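Local atomic coordinates of enolase (alpha proteobacterium BAL199, PDB entry 3UGV), a protein that probably catalyses a magnesium-dependent abstraction of a proton next to a substrate carboxylate, as members of the mandelate racemase branch of the enolase superfamily do. Residues F[230-235]-F[263-268]; F[257-262]-F[291-296]; F[207-212]-F[243-248]; F[283-288]-F[315-320]. All coordinates share one frame; numbering follows the deposited sequence.

Contact 1. Residues F[230-235]-F[263-268]; sequences LDMAEA and AQLRHD. With NI (nickel (II) ion), chain Y; MG (magnesium ion), chain X.
Two neighbouring outer helices of the barrel domain, 232-242 and 259-268, meet here, with Met232 and Ala235 of the first facing Leu265 of the second. Leu265 has its CG anti to the carbonyl carbon (chi1 -70°), which carries both methyls across to the other helix. Leu265 CD1 lies 4.0 Å from the thioether sulfur, Met232 SD, and rests on the Ala235 methyl, 4.2 Å from Ala235 CB. The Met232 chain folds at chi2 and chi3 and slides past the leucine in the opposite direction, until its CE lies 4.1 Å from Leu265 CG. With an alanine in place of Leu265, the Met232 sulfur and the Ala235 methyl would probably lose their partner, and the methionine end would be free to turn. Helix 232-242 begins in a capping box: Asp231 OD1 accepts from Glu234 N at 2.8 Å, and Asp231 N donates to Glu234 OE1. On another side of helix 259-268, Arg266 O binds a magnesium ion at 2.1 Å, its shell completed by four waters and Leu269 O. The next residue, His267, reaches a nickel ion with NE2 (2.5 Å), as do the equivalent histidines of three other subunits. His267 ND1 donates to Asp268 OD1 at 3.0 Å, nearly in the ring plane, which would hold the imidazole's rotation and turn NE2 to the metal. The interhelical contact thus rests on apolar packing, with no hydrogen bond across it, while the polar chemistry of the same helix serves metal sites, the nickel one joining four chains.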
loop_
_atom_site.group_PDB
_atom_site.type_symbol
_atom_site.label_atom_id
_atom_site.label_comp_id
_atom_site.label_asym_id
_atom_site.label_seq_id
_atom_site.Cartn_x
_atom_site.Cartn_y
_atom_site.Cartn_z
ATOM N N LEU F 230 -1.901 12.308 -27.355
ATOM C CA LEU F 230 -2.215 13.334 -26.366
ATOM C C LEU F 230 -1.189 13.346 -25.260
ATOM O O LEU F 230 -0.575 12.326 -24.969
ATOM C CB LEU F 230 -3.597 13.093 -25.761
ATOM C CG LEU F 230 -4.732 12.825 -26.741
ATOM C CD1 LEU F 230 -6.024 12.675 -25.970
ATOM C CD2 LEU F 230 -4.841 13.960 -27.751
ATOM N N ASP F 231 -1.009 14.508 -24.642
ATOM C CA ASP F 231 -0.236 14.583 -23.408
ATOM C C ASP F 231 -1.241 14.413 -22.277
ATOM O O ASP F 231 -2.438 14.340 -22.541
ATOM C CB ASP F 231 0.583 15.886 -23.314
ATOM C CG ASP F 231 -0.283 17.151 -23.081
ATOM O OD1 ASP F 231 -1.395 17.072 -22.497
ATOM O OD2 ASP F 231 0.178 18.250 -23.466
ATOM N N MET F 232 -0.779 14.330 -21.034
ATOM C CA MET F 232 -1.683 14.008 -19.944
ATOM C C MET F 232 -2.795 15.032 -19.747
ATOM O O MET F 232 -3.941 14.660 -19.482
ATOM C CB MET F 232 -0.917 13.756 -18.642
ATOM C CG MET F 232 -0.566 12.295 -18.445
ATOM S SD MET F 232 -2.020 11.211 -18.479
ATOM C CE MET F 232 -2.793 11.647 -16.914
ATOM N N ALA F 233 -2.467 16.316 -19.872
ATOM C CA ALA F 233 -3.480 17.357 -19.716
ATOM C C ALA F 233 -4.563 17.202 -20.780
ATOM O O ALA F 233 -5.758 17.104 -20.466
ATOM C CB ALA F 233 -2.861 18.724 -19.785
ATOM N N GLU F 234 -4.146 17.152 -22.037
ATOM C CA GLU F 234 -5.097 16.954 -23.119
ATOM C C GLU F 234 -5.877 15.665 -22.919
ATOM O O GLU F 234 -7.060 15.597 -23.240
ATOM C CB GLU F 234 -4.387 16.942 -24.473
ATOM C CG GLU F 234 -3.759 18.277 -24.852
ATOM C CD GLU F 234 -2.743 18.153 -25.999
ATOM O OE1 GLU F 234 -2.192 17.039 -26.223
ATOM O OE2 GLU F 234 -2.492 19.183 -26.672
ATOM N N ALA F 235 -5.229 14.634 -22.384
ATOM C CA ALA F 235 -5.927 13.360 -22.266
ATOM C C ALA F 235 -7.000 13.396 -21.186
ATOM O O ALA F 235 -8.053 12.769 -21.318
ATOM C CB ALA F 235 -4.958 12.215 -22.021
ATOM N N ALA F 263 -2.656 4.756 -15.150
ATOM C CA ALA F 263 -3.377 4.438 -13.922
ATOM C C ALA F 263 -4.348 5.552 -13.517
ATOM O O ALA F 263 -5.439 5.258 -13.055
ATOM C CB ALA F 263 -2.410 4.100 -12.759
ATOM N N GLN F 264 -3.961 6.818 -13.690
ATOM C CA GLN F 264 -4.848 7.944 -13.355
ATOM C C GLN F 264 -6.084 7.987 -14.253
ATOM O O GLN F 264 -7.211 8.179 -13.783
ATOM C CB GLN F 264 -4.118 9.288 -13.458
ATOM C CG GLN F 264 -3.047 9.507 -12.424
ATOM C CD GLN F 264 -3.600 9.548 -11.014
ATOM O OE1 GLN F 264 -4.482 10.352 -10.710
ATOM N NE2 GLN F 264 -3.089 8.676 -10.143
ATOM N N LEU F 265 -5.852 7.821 -15.550
ATOM C CA LEU F 265 -6.918 7.823 -16.554
ATOM C C LEU F 265 -7.884 6.663 -16.341
ATOM O O LEU F 265 -9.098 6.812 -16.478
ATOM C CB LEU F 265 -6.300 7.709 -17.948
ATOM C CG LEU F 265 -5.533 8.942 -18.398
ATOM C CD1 LEU F 265 -4.836 8.694 -19.717
ATOM C CD2 LEU F 265 -6.523 10.110 -18.495
ATOM N N ARG F 266 -7.339 5.501 -16.015
ATOM C CA ARG F 266 -8.159 4.304 -15.847
ATOM C C ARG F 266 -9.087 4.512 -14.654
ATOM O O ARG F 266 -10.257 4.135 -14.677
ATOM C CB ARG F 266 -7.263 3.092 -15.622
ATOM C CG ARG F 266 -7.997 1.756 -15.524
ATOM C CD ARG F 266 -7.347 0.926 -14.442
ATOM N NE ARG F 266 -7.844 -0.429 -14.408
ATOM C CZ ARG F 266 -7.501 -1.304 -13.475
ATOM N NH1 ARG F 266 -6.682 -0.932 -12.503
ATOM N NH2 ARG F 266 -7.984 -2.539 -13.514
ATOM N N HIS F 267 -8.564 5.161 -13.623
ATOM C CA HIS F 267 -9.352 5.442 -12.442
ATOM C C HIS F 267 -10.474 6.419 -12.739
ATOM O O HIS F 267 -11.621 6.172 -12.366
ATOM C CB HIS F 267 -8.487 5.988 -11.308
ATOM C CG HIS F 267 -9.287 6.503 -10.154
ATOM N ND1 HIS F 267 -9.721 7.812 -10.074
ATOM C CD2 HIS F 267 -9.760 5.879 -9.048
ATOM C CE1 HIS F 267 -10.414 7.975 -8.960
ATOM N NE2 HIS F 267 -10.451 6.818 -8.318
ATOM N N ASP F 268 -10.142 7.522 -13.411
ATOM C CA ASP F 268 -11.128 8.560 -13.707
ATOM C C ASP F 268 -12.191 8.137 -14.732
ATOM O O ASP F 268 -13.321 8.608 -14.688
ATOM C CB ASP F 268 -10.453 9.849 -14.194
ATOM C CG ASP F 268 -9.770 10.619 -13.072
ATOM O OD1 ASP F 268 -9.948 10.250 -11.884
ATOM O OD2 ASP F 268 -9.060 11.604 -13.381
HETATM NI NI NI Y . -12.146 6.356 -6.552
HETATM MG MG MG X . -12.036 3.115 -15.171
HETATM O O HOH W 1 -12.577 3.366 -13.197
HETATM O O HOH W 2 -11.079 1.408 -14.545
HETATM O O HOH W 3 -11.446 2.565 -17.076
HETATM O O HOH W 4 -13.824 2.053 -15.255
#

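Contact 2. Residues F[257-262]-F[291-296]; sequences DNFDGY and AGACDL
Tyr262 lies with its CB over Ala293, 4.0 Å from the alanine CB and 3.4 Å from Ala293 O, while its ring leads off along the barrel wall. The two CA atoms come within 4.9 Å of each other, so the helix surface and the loop touch almost backbone to backbone, and little more than a methyl fits between them. The tyrosine ring packs on Leu273 and Ile275 of strand 273-275, and its hydroxyl makes a weak hydrogen bond with Val254 O. One turn earlier, Phe259 covers the other alanine: its CB is 4.2 Å from Ala291 CB, and its ring atom CD1 is 4.4 Å from Ala293 CB. Both segments mark helix ends. Asn258 caps the N-terminus of helix 259-268, its OD1 accepting from Gly261 N at 3.0 Å with the donor well above the carbonyl plane; with CG anti to the backbone N (chi1 -176°), the amide folds over a residue that has no CB, where one would collide with Asn258 ND2. Gly292 closes helix 282-290 in a Schellman motif, with a positive phi of 61°, and the reversal turns Ala293 toward Tyr262. The start of one outer helix packed on the turn that leads from the next helix into the strand that follows it is the arrangement expected between successive beta-alpha units of a beta/alpha barrel, the C-terminal domain fold of this superfamily.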
loop_
_atom_site.group_PDB
_atom_site.type_symbol
_atom_site.label_atom_id
_atom_site.label_comp_id
_atom_site.label_asym_id
_atom_site.label_seq_id
_atom_site.Cartn_x
_atom_site.Cartn_y
_atom_site.Cartn_z
ATOM N N ASP F 257 4.561 4.190 -22.532
ATOM C CA ASP F 257 5.245 3.786 -21.295
ATOM C C ASP F 257 4.932 4.674 -20.085
ATOM O O ASP F 257 5.560 4.543 -19.036
ATOM C CB ASP F 257 6.769 3.647 -21.499
ATOM C CG ASP F 257 7.434 4.958 -21.896
ATOM O OD1 ASP F 257 6.718 5.954 -22.109
ATOM O OD2 ASP F 257 8.677 4.987 -22.003
ATOM N N ASN F 258 3.958 5.570 -20.232
ATOM C CA ASN F 258 3.527 6.406 -19.116
ATOM C C ASN F 258 2.484 5.694 -18.266
ATOM O O ASN F 258 1.297 5.977 -18.387
ATOM C CB ASN F 258 2.973 7.758 -19.606
ATOM C CG ASN F 258 2.604 8.670 -18.466
ATOM O OD1 ASN F 258 2.921 8.366 -17.324
ATOM N ND2 ASN F 258 1.938 9.798 -18.761
ATOM N N PHE F 259 2.927 4.781 -17.407
ATOM C CA PHE F 259 2.017 3.987 -16.584
ATOM C C PHE F 259 1.393 4.780 -15.436
ATOM O O PHE F 259 0.261 4.496 -15.021
ATOM C CB PHE F 259 2.732 2.758 -16.004
ATOM C CG PHE F 259 3.073 1.711 -17.018
ATOM C CD1 PHE F 259 2.640 1.820 -18.320
ATOM C CD2 PHE F 259 3.805 0.589 -16.652
ATOM C CE1 PHE F 259 2.955 0.838 -19.264
ATOM C CE2 PHE F 259 4.116 -0.389 -17.583
ATOM C CZ PHE F 259 3.689 -0.256 -18.896
ATOM N N ASP F 260 2.130 5.748 -14.895
ATOM C CA ASP F 260 1.548 6.605 -13.861
ATOM C C ASP F 260 0.331 7.331 -14.424
ATOM O O ASP F 260 -0.684 7.425 -13.755
ATOM C CB ASP F 260 2.560 7.608 -13.315
ATOM C CG ASP F 260 3.782 6.931 -12.704
ATOM O OD1 ASP F 260 3.635 6.046 -11.831
ATOM O OD2 ASP F 260 4.897 7.283 -13.118
ATOM N N GLY F 261 0.437 7.832 -15.657
ATOM C CA GLY F 261 -0.663 8.531 -16.312
ATOM C C GLY F 261 -1.810 7.596 -16.658
ATOM O O GLY F 261 -2.981 7.926 -16.471
ATOM N N TYR F 262 -1.475 6.412 -17.160
ATOM C CA TYR F 262 -2.493 5.428 -17.501
ATOM C C TYR F 262 -3.320 5.029 -16.279
ATOM O O TYR F 262 -4.547 5.005 -16.354
ATOM C CB TYR F 262 -1.864 4.224 -18.188
ATOM C CG TYR F 262 -1.704 4.426 -19.679
ATOM C CD1 TYR F 262 -2.780 4.822 -20.459
ATOM C CD2 TYR F 262 -0.486 4.226 -20.305
ATOM C CE1 TYR F 262 -2.651 5.014 -21.825
ATOM C CE2 TYR F 262 -0.345 4.416 -21.668
ATOM C CZ TYR F 262 -1.437 4.813 -22.423
ATOM O OH TYR F 262 -1.310 4.995 -23.787
ATOM N N ALA F 291 0.659 -2.142 -12.114
ATOM C CA ALA F 291 0.554 -0.687 -12.008
ATOM C C ALA F 291 -0.900 -0.229 -12.088
ATOM O O ALA F 291 -1.191 0.942 -11.908
ATOM C CB ALA F 291 1.380 -0.023 -13.089
ATOM N N GLY F 292 -1.812 -1.156 -12.365
ATOM C CA GLY F 292 -3.203 -0.800 -12.577
ATOM C C GLY F 292 -3.371 0.150 -13.755
ATOM O O GLY F 292 -4.132 1.124 -13.670
ATOM N N ALA F 293 -2.682 -0.146 -14.855
ATOM C CA ALA F 293 -2.600 0.765 -16.005
ATOM C C ALA F 293 -3.720 0.637 -17.061
ATOM O O ALA F 293 -3.882 1.502 -17.928
ATOM C CB ALA F 293 -1.235 0.620 -16.679
ATOM N N CYS F 294 -4.490 -0.438 -17.014
ATOM C CA CYS F 294 -5.500 -0.631 -18.042
ATOM C C CYS F 294 -6.599 -1.577 -17.586
ATOM O O CYS F 294 -6.395 -2.364 -16.664
ATOM C CB CYS F 294 -4.842 -1.218 -19.281
ATOM S SG CYS F 294 -3.905 -2.711 -18.902
ATOM N N ASP F 295 -7.744 -1.510 -18.265
ATOM C CA ASP F 295 -8.829 -2.469 -18.080
ATOM C C ASP F 295 -8.760 -3.614 -19.104
ATOM O O ASP F 295 -9.245 -4.719 -18.860
ATOM C CB ASP F 295 -10.174 -1.753 -18.226
ATOM C CG ASP F 295 -10.269 -0.513 -17.369
ATOM O OD1 ASP F 295 -10.201 0.600 -17.934
ATOM O OD2 ASP F 295 -10.400 -0.648 -16.128
ATOM N N LEU F 296 -8.184 -3.336 -20.267
ATOM C CA LEU F 296 -8.132 -4.324 -21.347
ATOM C C LEU F 296 -6.728 -4.296 -21.961
ATOM O O LEU F 296 -6.058 -3.268 -21.911
ATOM C CB LEU F 296 -9.181 -3.997 -22.421
ATOM C CG LEU F 296 -10.634 -3.658 -22.056
ATOM C CD1 LEU F 296 -11.369 -3.154 -23.290
ATOM C CD2 LEU F 296 -11.386 -4.838 -21.459
#

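Contact 3. Residues F[207-212]-F[243-248]; sequences ETAEAV and DDLGLE
Helix 207-212 runs beside an irregular segment, 243-248, and the backbones stay well apart: Ala209 and Leu245 are the nearest pair, with 8.4 Å between their CA atoms. Gly246, with phi 86°, turns the chain just after Leu245, at backbone angles where a side chain would press on the preceding carbonyl oxygen. The gap to the helix is bridged chiefly by Leu245, whose two methyls divide their work. Leu245 CD1 touches the methyl of Ala209, 3.9 Å from its CB, and Leu245 CD2 lies against Glu210 OE2, 3.9 Å away. Leu245 places its CG anti to the carbonyl carbon (chi1 -76°), which points the branch at the helix, one methyl to each residue. Glu210 comes to the leucine at an angle: its chain bends at chi2 (-69°), which brings the carboxylate round toward Leu245. That carboxylate has its charge partner elsewhere, since OE1 forms a salt bridge with Arg218, so the approach of OE2 to the methyl is van der Waals packing. Ala209 also leans on Leu195 of strand 192-196, which continues the apolar patch inward. Here helix 202-216 packs against the link between helix 232-242 and strand 249-251. Such a seam joins one beta-alpha-beta crossover to the next along the outside of a beta/alpha barrel.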
loop_
_atom_site.group_PDB
_atom_site.type_symbol
_atom_site.label_atom_id
_atom_site.label_comp_id
_atom_site.label_asym_id
_atom_site.label_seq_id
_atom_site.Cartn_x
_atom_site.Cartn_y
_atom_site.Cartn_z
ATOM N N GLU F 207 -18.328 14.797 -32.938
ATOM C CA GLU F 207 -19.193 14.959 -34.092
ATOM C C GLU F 207 -19.057 13.745 -35.004
ATOM O O GLU F 207 -20.053 13.210 -35.500
ATOM C CB GLU F 207 -18.777 16.224 -34.829
ATOM C CG GLU F 207 -19.772 16.773 -35.807
ATOM C CD GLU F 207 -19.211 17.987 -36.535
ATOM O OE1 GLU F 207 -18.636 18.876 -35.860
ATOM O OE2 GLU F 207 -19.324 18.034 -37.782
ATOM N N THR F 208 -17.816 13.307 -35.212
ATOM C CA THR F 208 -17.552 12.116 -36.012
ATOM C C THR F 208 -18.187 10.842 -35.435
ATOM O O THR F 208 -18.824 10.080 -36.161
ATOM C CB THR F 208 -16.055 11.919 -36.208
ATOM O OG1 THR F 208 -15.522 13.055 -36.891
ATOM C CG2 THR F 208 -15.789 10.683 -37.042
ATOM N N ALA F 209 -18.009 10.613 -34.134
ATOM C CA ALA F 209 -18.642 9.490 -33.458
ATOM C C ALA F 209 -20.161 9.494 -33.688
ATOM O O ALA F 209 -20.754 8.466 -34.057
ATOM C CB ALA F 209 -18.321 9.526 -31.947
ATOM N N GLU F 210 -20.788 10.652 -33.476
ATOM C CA GLU F 210 -22.243 10.777 -33.628
ATOM C C GLU F 210 -22.654 10.500 -35.065
ATOM O O GLU F 210 -23.639 9.822 -35.300
ATOM C CB GLU F 210 -22.738 12.160 -33.187
ATOM C CG GLU F 210 -22.437 12.527 -31.716
ATOM C CD GLU F 210 -23.241 11.709 -30.696
ATOM O OE1 GLU F 210 -23.913 10.729 -31.094
ATOM O OE2 GLU F 210 -23.202 12.053 -29.488
ATOM N N ALA F 211 -21.878 10.996 -36.024
ATOM C CA ALA F 211 -22.173 10.771 -37.441
ATOM C C ALA F 211 -22.052 9.293 -37.831
ATOM O O ALA F 211 -22.864 8.767 -38.600
ATOM C CB ALA F 211 -21.265 11.628 -38.312
ATOM N N VAL F 212 -21.034 8.623 -37.300
ATOM C CA VAL F 212 -20.851 7.201 -37.562
ATOM C C VAL F 212 -22.038 6.389 -37.038
ATOM O O VAL F 212 -22.583 5.539 -37.732
ATOM C CB VAL F 212 -19.537 6.667 -36.932
ATOM C CG1 VAL F 212 -19.556 5.159 -36.888
ATOM C CG2 VAL F 212 -18.317 7.175 -37.698
ATOM N N ASP F 243 -16.307 10.090 -22.182
ATOM C CA ASP F 243 -16.523 8.968 -21.269
ATOM C C ASP F 243 -17.991 8.556 -21.186
ATOM O O ASP F 243 -18.300 7.447 -20.774
ATOM C CB ASP F 243 -15.980 9.276 -19.878
ATOM C CG ASP F 243 -15.733 8.017 -19.064
ATOM O OD1 ASP F 243 -15.409 6.984 -19.669
ATOM O OD2 ASP F 243 -15.849 8.058 -17.826
ATOM N N ASP F 244 -18.899 9.436 -21.597
ATOM C CA ASP F 244 -20.325 9.085 -21.570
ATOM C C ASP F 244 -20.956 8.815 -22.936
ATOM O O ASP F 244 -22.170 8.651 -23.033
ATOM C CB ASP F 244 -21.125 10.147 -20.820
ATOM C CG ASP F 244 -20.722 10.248 -19.363
ATOM O OD1 ASP F 244 -20.196 9.247 -18.829
ATOM O OD2 ASP F 244 -20.924 11.320 -18.752
ATOM N N LEU F 245 -20.136 8.766 -23.983
ATOM C CA LEU F 245 -20.625 8.455 -25.323
ATOM C C LEU F 245 -21.108 7.019 -25.484
ATOM O O LEU F 245 -21.832 6.715 -26.426
ATOM C CB LEU F 245 -19.534 8.687 -26.359
ATOM C CG LEU F 245 -19.169 10.103 -26.789
ATOM C CD1 LEU F 245 -18.340 10.005 -28.057
ATOM C CD2 LEU F 245 -20.423 10.938 -27.027
ATOM N N GLY F 246 -20.675 6.119 -24.610
ATOM C CA GLY F 246 -21.000 4.712 -24.793
ATOM C C GLY F 246 -20.032 3.960 -25.700
ATOM O O GLY F 246 -20.416 2.987 -26.338
ATOM N N LEU F 247 -18.771 4.391 -25.747
ATOM C CA LEU F 247 -17.746 3.706 -26.548
ATOM C C LEU F 247 -17.427 2.329 -25.982
ATOM O O LEU F 247 -17.585 2.094 -24.778
ATOM C CB LEU F 247 -16.457 4.527 -26.581
ATOM C CG LEU F 247 -16.613 5.955 -27.086
ATOM C CD1 LEU F 247 -15.339 6.730 -26.838
ATOM C CD2 LEU F 247 -17.000 5.942 -28.578
ATOM N N GLU F 248 -16.984 1.421 -26.847
ATOM C CA GLU F 248 -16.599 0.079 -26.421
ATOM C C GLU F 248 -15.297 0.155 -25.613
ATOM O O GLU F 248 -15.157 -0.481 -24.577
ATOM C CB GLU F 248 -16.402 -0.829 -27.626
ATOM C CG GLU F 248 -15.810 -2.202 -27.290
ATOM C CD GLU F 248 -16.840 -3.209 -26.803
ATOM O OE1 GLU F 248 -18.053 -2.887 -26.814
ATOM O OE2 GLU F 248 -16.435 -4.335 -26.427
#

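Contact 4. Residues F[283-288]-F[315-320]; sequences REMHQA and GVAGAW
Met285 and His286, consecutive on helix 283-288, reach to different parts of helix 315-320, and both touch Val316, Met285 at its CB and His286 at its CG1. The Met285 chain is extended at chi1 (-179°) and chi2, which carries the sulfur across to the facing helix, and chi3 turns only the terminal CE. Met285 SD lies 4.4 Å from Ala317 CB and 4.5 Å from Val316 CB, touching two successive residues. His286 touches with its CB alone, 4.3 Å from Val316 CG1, the nearer of the two valine methyls; its ring passes on toward other chains. The imidazole NE2 hydrogen bonds to Asp260 OD2 of a neighbouring subunit, and the ring meets Trp320 of a different subunit with planes about 50° apart. Hence the residue joins an intrachain helix pair to two subunit interfaces. Trp320 of this chain places its ring edge toward the carbonyl of its own preceding turn, CD1 to Val316 O 3.5 Å, an in-plane arrangement. No polar bond links the two segments, and the touching side chains are all buried, so the pair is joined by apolar packing. The short helical axes run in nearly the same direction, 25° apart, and approach to 10.1 Å. Val316 and Trp320 further pack on Leu289, a turn along helix 282-290, while Met285 rests on Phe279 and Pro299, in the loops after strands 273-275 and 296-297, the strands that precede the two helices in adjacent beta-alpha units.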
loop_
_atom_site.group_PDB
_atom_site.type_symbol
_atom_site.label_atom_id
_atom_site.label_comp_id
_atom_site.label_asym_id
_atom_site.label_seq_id
_atom_site.Cartn_x
_atom_site.Cartn_y
_atom_site.Cartn_z
ATOM N N ARG F 283 6.353 -10.071 -19.460
ATOM C CA ARG F 283 6.743 -9.426 -18.217
ATOM C C ARG F 283 6.278 -7.963 -18.249
ATOM O O ARG F 283 5.839 -7.414 -17.236
ATOM C CB ARG F 283 8.246 -9.558 -17.940
ATOM C CG ARG F 283 8.757 -8.644 -16.812
ATOM C CD ARG F 283 10.106 -9.099 -16.322
ATOM N NE ARG F 283 10.004 -10.414 -15.693
ATOM C CZ ARG F 283 10.978 -11.319 -15.672
ATOM N NH1 ARG F 283 12.140 -11.059 -16.248
ATOM N NH2 ARG F 283 10.788 -12.488 -15.082
ATOM N N GLU F 284 6.331 -7.343 -19.419
ATOM C CA GLU F 284 5.887 -5.956 -19.546
ATOM C C GLU F 284 4.386 -5.818 -19.273
ATOM O O GLU F 284 3.964 -4.898 -18.576
ATOM C CB GLU F 284 6.237 -5.419 -20.916
ATOM C CG GLU F 284 6.556 -3.950 -20.950
ATOM C CD GLU F 284 7.361 -3.587 -22.193
ATOM O OE1 GLU F 284 6.783 -2.989 -23.135
ATOM O OE2 GLU F 284 8.573 -3.917 -22.223
ATOM N N MET F 285 3.592 -6.745 -19.803
ATOM C CA MET F 285 2.160 -6.804 -19.513
ATOM C C MET F 285 1.911 -6.946 -17.999
ATOM O O MET F 285 1.061 -6.268 -17.407
ATOM C CB MET F 285 1.501 -7.986 -20.247
ATOM C CG MET F 285 -0.019 -8.073 -19.985
ATOM S SD MET F 285 -0.821 -9.492 -20.753
ATOM C CE MET F 285 -0.874 -8.947 -22.447
ATOM N N HIS F 286 2.666 -7.836 -17.379
ATOM C CA HIS F 286 2.528 -8.112 -15.953
ATOM C C HIS F 286 2.803 -6.835 -15.132
ATOM O O HIS F 286 2.096 -6.537 -14.162
ATOM C CB HIS F 286 3.457 -9.293 -15.588
ATOM C CG HIS F 286 3.964 -9.277 -14.179
ATOM N ND1 HIS F 286 3.182 -9.632 -13.099
ATOM C CD2 HIS F 286 5.189 -8.982 -13.678
ATOM C CE1 HIS F 286 3.899 -9.542 -11.993
ATOM N NE2 HIS F 286 5.120 -9.146 -12.316
ATOM N N GLN F 287 3.802 -6.060 -15.549
ATOM C CA GLN F 287 4.131 -4.807 -14.867
ATOM C C GLN F 287 3.042 -3.749 -15.042
ATOM O O GLN F 287 2.711 -3.032 -14.102
ATOM C CB GLN F 287 5.473 -4.279 -15.362
ATOM C CG GLN F 287 6.655 -5.200 -15.006
ATOM C CD GLN F 287 7.964 -4.698 -15.589
ATOM O OE1 GLN F 287 7.970 -3.830 -16.481
ATOM N NE2 GLN F 287 9.082 -5.222 -15.080
ATOM N N ALA F 288 2.476 -3.679 -16.246
ATOM C CA ALA F 288 1.374 -2.783 -16.521
ATOM C C ALA F 288 0.170 -3.092 -15.643
ATOM O O ALA F 288 -0.501 -2.174 -15.168
ATOM C CB ALA F 288 0.986 -2.853 -17.979
ATOM N N GLY F 315 -1.573 -16.457 -20.503
ATOM C CA GLY F 315 -1.472 -16.987 -19.159
ATOM C C GLY F 315 -1.503 -15.924 -18.076
ATOM O O GLY F 315 -2.170 -16.104 -17.072
ATOM N N VAL F 316 -0.777 -14.822 -18.263
ATOM C CA VAL F 316 -0.882 -13.697 -17.339
ATOM C C VAL F 316 -2.295 -13.105 -17.368
ATOM O O VAL F 316 -2.926 -12.925 -16.330
ATOM C CB VAL F 316 0.123 -12.574 -17.663
ATOM C CG1 VAL F 316 -0.091 -11.428 -16.725
ATOM C CG2 VAL F 316 1.572 -13.069 -17.552
ATOM N N ALA F 317 -2.799 -12.822 -18.565
ATOM C CA ALA F 317 -4.111 -12.202 -18.712
ATOM C C ALA F 317 -5.155 -13.071 -18.057
ATOM O O ALA F 317 -6.004 -12.584 -17.309
ATOM C CB ALA F 317 -4.448 -11.998 -20.168
ATOM N N GLY F 318 -5.093 -14.368 -18.331
ATOM C CA GLY F 318 -6.044 -15.294 -17.746
ATOM C C GLY F 318 -6.063 -15.219 -16.230
ATOM O O GLY F 318 -7.127 -15.140 -15.622
ATOM N N ALA F 319 -4.885 -15.248 -15.609
ATOM C CA ALA F 319 -4.805 -15.226 -14.150
ATOM C C ALA F 319 -5.465 -13.965 -13.567
ATOM O O ALA F 319 -6.196 -14.026 -12.580
ATOM C CB ALA F 319 -3.364 -15.334 -13.708
ATOM N N TRP F 320 -5.203 -12.826 -14.196
ATOM C CA TRP F 320 -5.782 -11.557 -13.796
ATOM C C TRP F 320 -7.254 -11.451 -14.188
ATOM O O TRP F 320 -8.005 -10.663 -13.614
ATOM C CB TRP F 320 -5.014 -10.397 -14.455
ATOM C CG TRP F 320 -3.781 -9.956 -13.723
ATOM C CD1 TRP F 320 -2.506 -10.453 -13.862
ATOM C CD2 TRP F 320 -3.694 -8.906 -12.750
ATOM N NE1 TRP F 320 -1.645 -9.791 -13.020
ATOM C CE2 TRP F 320 -2.343 -8.833 -12.331
ATOM C CE3 TRP F 320 -4.631 -8.029 -12.181
ATOM C CZ2 TRP F 320 -1.904 -7.914 -11.376
ATOM C CZ3 TRP F 320 -4.193 -7.115 -11.236
ATOM C CH2 TRP F 320 -2.839 -7.066 -10.842
#

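How the contacts relate
The contacts follow one another round the outer layer of the barrel. Contacts 1 and 2 share helix 259-268, have centres about 9 Å apart and are tied by a salt bridge, Arg266 NE to Asp295 OD2 at 3.1 Å. Contact 2 meets contact 4 through a probable hydrogen bond from Ala293 N to Ala288 O, 3.0 Å, with centres about 13 Å apart. Contact 3 lies farther round, its centre about 18 Å from that of contact 1 and 30 Å from that of contact 4. The magnesium site of Asp225, Glu251 and Glu277, probably the catalytic one, is distinct from the peripheral magnesium and nickel of contact 1, and none of these three residues belongs to any of the segments.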